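Local coordinates for protein (hdlp (histone deacetylase-like protein)) (Aquifex aeolicus, PDB 1C3P) that binds zinc as a bacterial homologue of histone deacetylases and probably acts as a deacetylase, at residues Glu63-Ile66 with Asn67-Glu71; His132-Ser136 with Arg137-Phe141; Ile7-Leu10 with Asp11-Lys14. All blocks are in the same frame, centred on the assembly; numbering follows the deposited sequence.

Contact 1 (Glu63-Ile66 with Asn67-Glu71); sequences EDYI and NTLME
Y65 and L69, one helical turn apart, meet with the isobutyl end of L69 laid over one face of the tyrosine ring. L69 CD1 is 4.1 Å from the centroid of the Y65 ring, a CH-pi contact 27° off the ring normal, and L69 CG stands above the same face toward the rim. Y65 takes chi1 174°, with CG trans to the backbone N, which sends the ring outward from the helix, leaning slightly toward its C-terminal end, so that its outer part meets the leucine; L69 CD1 comes within 3.8 Å of Y65 CZ. The side chains of I66 and M70 touch more loosely, I66 CG2 lying 4.3 Å from M70 SD. On the outer side, E63 and N67 run side by side, their carboxylate and amide planes 84° apart, with E63 OE1 and N67 ND2 still separated by 4.1 Å. T68 turns back instead: its OG1 donates to D64 O at 2.7 Å while T68 N reaches the same D64 O at 3.0 Å from the opposite face of the carbonyl, so two bonds grip one oxygen. Beyond the helix, the Y65 hydroxyl bonds to the carbonyl of Y143. I66, L69 and M70 pack on F100 of helix 98-118, I66, N67 and M70 also touch K54 of helix 54-57, and T68 rests on A82 and Y86 of helix 82-86.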
# COMPACT_ATOMS: atom_id res chain seq x y z
N GLU A 63 10.59 9.59 19.43
CA GLU A 63 10.80 8.61 20.49
C GLU A 63 9.65 8.39 21.44
O GLU A 63 9.37 7.25 21.80
CB GLU A 63 12.03 8.96 21.31
CG GLU A 63 13.33 8.44 20.76
CD GLU A 63 14.41 8.40 21.82
OE1 GLU A 63 14.22 7.69 22.83
OE2 GLU A 63 15.45 9.08 21.65
N ASP A 64 9.00 9.47 21.87
CA ASP A 64 7.89 9.34 22.82
C ASP A 64 6.75 8.51 22.21
O ASP A 64 6.13 7.70 22.91
CB ASP A 64 7.35 10.72 23.22
CG ASP A 64 6.81 11.51 22.03
OD1 ASP A 64 6.01 12.45 22.23
OD2 ASP A 64 7.21 11.21 20.88
N TYR A 65 6.48 8.73 20.93
CA TYR A 65 5.43 7.98 20.23
C TYR A 65 5.81 6.51 20.11
O TYR A 65 5.01 5.64 20.45
CB TYR A 65 5.15 8.59 18.83
CG TYR A 65 4.16 7.78 18.01
CD1 TYR A 65 2.89 7.47 18.50
CD2 TYR A 65 4.51 7.30 16.74
CE1 TYR A 65 1.99 6.70 17.76
CE2 TYR A 65 3.61 6.52 15.99
CZ TYR A 65 2.36 6.22 16.50
OH TYR A 65 1.50 5.40 15.79
N ILE A 66 7.02 6.22 19.64
CA ILE A 66 7.47 4.85 19.50
C ILE A 66 7.46 4.17 20.85
O ILE A 66 6.98 3.05 20.96
CB ILE A 66 8.91 4.77 18.89
CG1 ILE A 66 8.88 5.29 17.46
CG2 ILE A 66 9.43 3.32 18.92
CD1 ILE A 66 7.99 4.45 16.54
N ASN A 67 7.98 4.84 21.89
CA ASN A 67 8.00 4.23 23.22
C ASN A 67 6.60 3.91 23.71
O ASN A 67 6.39 2.90 24.40
CB ASN A 67 8.72 5.09 24.26
CG ASN A 67 10.22 5.15 24.05
OD1 ASN A 67 10.80 4.29 23.38
ND2 ASN A 67 10.86 6.15 24.62
N THR A 68 5.63 4.74 23.34
CA THR A 68 4.26 4.52 23.74
C THR A 68 3.69 3.28 23.06
O THR A 68 2.98 2.50 23.69
CB THR A 68 3.37 5.74 23.43
OG1 THR A 68 3.84 6.87 24.18
CG2 THR A 68 1.93 5.45 23.82
N LEU A 69 4.02 3.08 21.79
CA LEU A 69 3.54 1.89 21.10
C LEU A 69 4.10 0.63 21.75
O LEU A 69 3.40 -0.37 21.92
CB LEU A 69 3.95 1.91 19.62
CG LEU A 69 3.36 3.00 18.71
CD1 LEU A 69 4.01 2.93 17.33
CD2 LEU A 69 1.87 2.80 18.59
N MET A 70 5.37 0.68 22.13
CA MET A 70 5.99 -0.49 22.76
C MET A 70 5.40 -0.79 24.13
O MET A 70 5.21 -1.95 24.47
CB MET A 70 7.49 -0.28 22.92
CG MET A 70 8.20 -0.02 21.59
SD MET A 70 9.99 0.22 21.79
CE MET A 70 10.50 -1.46 22.07
N GLU A 71 5.14 0.24 24.92
CA GLU A 71 4.57 0.06 26.25
C GLU A 71 3.12 -0.40 26.15
O GLU A 71 2.70 -1.33 26.85
CB GLU A 71 4.64 1.37 27.03
CG GLU A 71 4.07 1.27 28.42
CD GLU A 71 5.02 0.61 29.41
OE1 GLU A 71 4.74 0.65 30.63
OE2 GLU A 71 6.06 0.06 28.97

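Contact 2 (His132-Ser136 with Arg137-Phe141); sequences HAFKS and RANGF
F134 and R137 close a beta turn, joined as a single antiparallel hydrogen-bonded pair, within the loop that follows strand 122-125 of the arginase-type alpha/beta fold and leads to helix 146-156. F134 N donates to R137 O at 2.9 Å, whereas the return bond, R137 N to F134 O, is weak at 3.4 Å. Loops beyond strand ends hold this fold's metal site: the H132 side chain lies about 4 Å from that of H170, a zinc ligand in metal-bound structures of this protein, though no zinc is bound here. H132 ND1 makes a weak bond to G140 O at the edge of the imidazole, and F198 meets the histidine ring edge-to-face. N139 extends with CG opposite its own N (chi1 178°), which brings its amide up to H132 O and, 27° from coplanar, against the CE1 side of the F134 ring, with N139 CG 3.4 Å from F134 CE1. N139 ND2 is also bonded to D173 OD1 of helix 173-179. Its other bond, to H132 O at 3.0 Å, is straight (166°) and in the amide plane, yet arrives above the carbonyl plane; that same H132 O stands 3.9 Å above the F134 ring plane, over its centre.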
# COMPACT_ATOMS: atom_id res chain seq x y z
N HIS A 132 -0.79 5.77 6.31
CA HIS A 132 -1.59 6.72 7.07
C HIS A 132 -0.97 7.26 8.36
O HIS A 132 -1.34 8.34 8.80
CB HIS A 132 -2.96 6.09 7.39
CG HIS A 132 -3.88 6.01 6.21
ND1 HIS A 132 -4.62 4.89 5.91
CD2 HIS A 132 -4.21 6.94 5.28
CE1 HIS A 132 -5.37 5.13 4.84
NE2 HIS A 132 -5.14 6.37 4.45
N ALA A 133 -0.02 6.55 8.97
CA ALA A 133 0.54 7.03 10.24
C ALA A 133 1.32 8.34 10.15
O ALA A 133 1.97 8.60 9.16
CB ALA A 133 1.43 5.95 10.87
N PHE A 134 1.21 9.16 11.20
CA PHE A 134 1.90 10.44 11.29
C PHE A 134 3.14 10.30 12.15
O PHE A 134 3.31 9.30 12.86
CB PHE A 134 0.96 11.51 11.88
CG PHE A 134 -0.24 11.76 11.05
CD1 PHE A 134 -1.51 11.38 11.48
CD2 PHE A 134 -0.11 12.36 9.79
CE1 PHE A 134 -2.63 11.59 10.67
CE2 PHE A 134 -1.22 12.57 8.98
CZ PHE A 134 -2.48 12.19 9.42
N LYS A 135 4.01 11.31 12.11
CA LYS A 135 5.25 11.26 12.86
C LYS A 135 5.09 10.85 14.31
O LYS A 135 5.87 10.05 14.84
CB LYS A 135 5.95 12.63 12.75
CG LYS A 135 7.23 12.77 13.58
CD LYS A 135 7.94 14.12 13.32
CE LYS A 135 8.74 14.15 12.02
NZ LYS A 135 10.03 13.37 12.04
N SER A 136 4.05 11.37 14.95
CA SER A 136 3.82 11.10 16.35
C SER A 136 2.39 10.70 16.66
O SER A 136 1.91 10.97 17.76
CB SER A 136 4.19 12.35 17.16
OG SER A 136 5.48 12.81 16.82
N ARG A 137 1.71 10.04 15.73
CA ARG A 137 0.32 9.66 15.97
C ARG A 137 -0.20 8.56 15.04
O ARG A 137 0.12 8.57 13.86
CB ARG A 137 -0.56 10.91 15.83
CG ARG A 137 -2.04 10.64 15.69
CD ARG A 137 -2.79 11.94 15.43
NE ARG A 137 -2.91 12.75 16.64
CZ ARG A 137 -3.92 12.66 17.49
NH1 ARG A 137 -4.90 11.80 17.28
NH2 ARG A 137 -3.95 13.43 18.57
N ALA A 138 -1.01 7.64 15.57
CA ALA A 138 -1.58 6.56 14.76
C ALA A 138 -2.74 7.11 13.91
O ALA A 138 -3.35 8.11 14.26
CB ALA A 138 -2.08 5.41 15.68
N ASN A 139 -3.03 6.45 12.79
CA ASN A 139 -4.09 6.93 11.93
C ASN A 139 -4.42 5.93 10.83
O ASN A 139 -3.51 5.32 10.25
CB ASN A 139 -3.65 8.28 11.32
CG ASN A 139 -4.67 8.85 10.36
OD1 ASN A 139 -5.81 9.12 10.73
ND2 ASN A 139 -4.25 9.04 9.11
N GLY A 140 -5.71 5.76 10.56
CA GLY A 140 -6.14 4.86 9.50
C GLY A 140 -5.63 3.43 9.59
O GLY A 140 -5.24 2.85 8.57
N PHE A 141 -5.64 2.86 10.79
CA PHE A 141 -5.19 1.49 11.03
C PHE A 141 -3.67 1.40 11.01
O PHE A 141 -3.13 0.33 11.21
CB PHE A 141 -5.65 0.51 9.94
CG PHE A 141 -7.12 0.54 9.64
CD1 PHE A 141 -7.60 -0.09 8.48
CD2 PHE A 141 -8.04 1.13 10.50
CE1 PHE A 141 -8.95 -0.12 8.18
CE2 PHE A 141 -9.40 1.11 10.21
CZ PHE A 141 -9.85 0.48 9.05

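Contact 3 (Ile7-Leu10 with Asp11-Lys14)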
# COMPACT_ATOMS: atom_id res chain seq x y z
N ILE A 7 9.85 -10.05 0.14
CA ILE A 7 10.18 -9.96 1.57
C ILE A 7 8.94 -10.35 2.36
O ILE A 7 7.88 -9.74 2.20
CB ILE A 7 10.59 -8.54 1.98
CG1 ILE A 7 11.61 -8.00 0.98
CG2 ILE A 7 11.26 -8.56 3.36
CD1 ILE A 7 12.16 -6.69 1.35
N GLY A 8 9.05 -11.37 3.20
CA GLY A 8 7.91 -11.77 4.00
C GLY A 8 8.20 -12.85 5.02
O GLY A 8 9.33 -13.33 5.15
N THR A 9 7.16 -13.22 5.76
CA THR A 9 7.23 -14.26 6.77
C THR A 9 5.81 -14.66 7.14
O THR A 9 4.89 -13.85 7.06
CB THR A 9 7.92 -13.79 8.06
OG1 THR A 9 7.74 -14.79 9.07
CG2 THR A 9 7.31 -12.49 8.55
N LEU A 10 5.62 -15.91 7.54
CA LEU A 10 4.29 -16.35 7.95
C LEU A 10 3.92 -15.81 9.32
O LEU A 10 2.76 -15.89 9.73
CB LEU A 10 4.19 -17.89 7.96
CG LEU A 10 4.17 -18.63 6.62
CD1 LEU A 10 3.02 -18.11 5.78
CD2 LEU A 10 5.48 -18.43 5.88
N ASP A 11 4.90 -15.24 10.02
CA ASP A 11 4.68 -14.68 11.35
C ASP A 11 3.65 -13.55 11.41
O ASP A 11 3.05 -13.32 12.46
CB ASP A 11 6.01 -14.19 11.95
CG ASP A 11 7.01 -15.32 12.11
OD1 ASP A 11 6.60 -16.40 12.57
OD2 ASP A 11 8.20 -15.11 11.79
N TYR A 12 3.45 -12.85 10.29
CA TYR A 12 2.46 -11.78 10.29
C TYR A 12 1.11 -12.36 10.72
O TYR A 12 0.27 -11.65 11.29
CB TYR A 12 2.34 -11.14 8.89
CG TYR A 12 3.53 -10.30 8.48
CD1 TYR A 12 4.32 -10.66 7.38
CD2 TYR A 12 3.84 -9.12 9.16
CE1 TYR A 12 5.39 -9.87 6.98
CE2 TYR A 12 4.91 -8.32 8.76
CZ TYR A 12 5.68 -8.69 7.67
OH TYR A 12 6.71 -7.87 7.26
N GLY A 13 0.91 -13.65 10.45
CA GLY A 13 -0.34 -14.31 10.80
C GLY A 13 -0.69 -14.29 12.27
O GLY A 13 -1.85 -14.45 12.63
N LYS A 14 0.31 -14.07 13.13
CA LYS A 14 0.10 -14.02 14.58
C LYS A 14 -0.09 -12.61 15.13
O LYS A 14 -0.26 -12.43 16.34
CB LYS A 14 1.26 -14.69 15.32
CG LYS A 14 1.21 -16.22 15.34
CD LYS A 14 0.02 -16.78 16.15
CE LYS A 14 0.10 -16.51 17.65
NZ LYS A 14 0.04 -15.07 18.03
O HOH W 1 6.84 -8.39 4.29
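T9 is packed tightly against both D11 and Y12, while L10, between T9 and D11, points its side chain away. The T9 hydroxyl works in both directions: OG1 accepts from D11 N at 3.0 Å, along a nearly straight 169° bond, and donates to D11 OD2 at 2.8 Å, meeting the carboxylate from above its plane. D11 OD2 is further paired with K48 in a salt bridge. T9 OG1 lies on the far side of CB from N (chi1 170°), leaving the methyl to press on the tyrosine, CG2 3.6 Å from Y12 CE1. The bond from OG1 to the amide two residues on defines an ST turn, here carrying the chain from strand 4-8 of the parallel sheet into a 3-10 segment, where G13 N bonds to L10 O at 3.0 Å. Y12 folds back toward the strand, with CD1 3.3 Å from T9 O and G8 CA near the ring plane at its edge. A water accepts a hydrogen bond from Y12 OH at 3.0 Å and donates one to I7 O, and the hydroxyl also bonds to S49 and S109. The other side is looser: exposed L10 leans on S29, L32 and R33 of helix 28-37.

In the fold
Contact 3 comes first along the chain, at the end of strand 4-8, followed by contact 1 on helix 63-75 and contact 2 in the loop after strand 122-125. Strands 4-8 and 122-125 are neighbours in the parallel sheet, but the centres of contacts 2 and 3 are about 22 Å apart. Contacts 1 and 2 have centres about 13 Å apart and touch directly: the Y65 ring packs on the backbone of K135 and S136, with CD2 of Y65 3.6 Å from O of K135. Helix 63-75 thus backs the loop whose H132 end borders the zinc ligands. Helix 98-118 bridges contacts 1 and 3, offering F100 to one and L105 and S109 to the other.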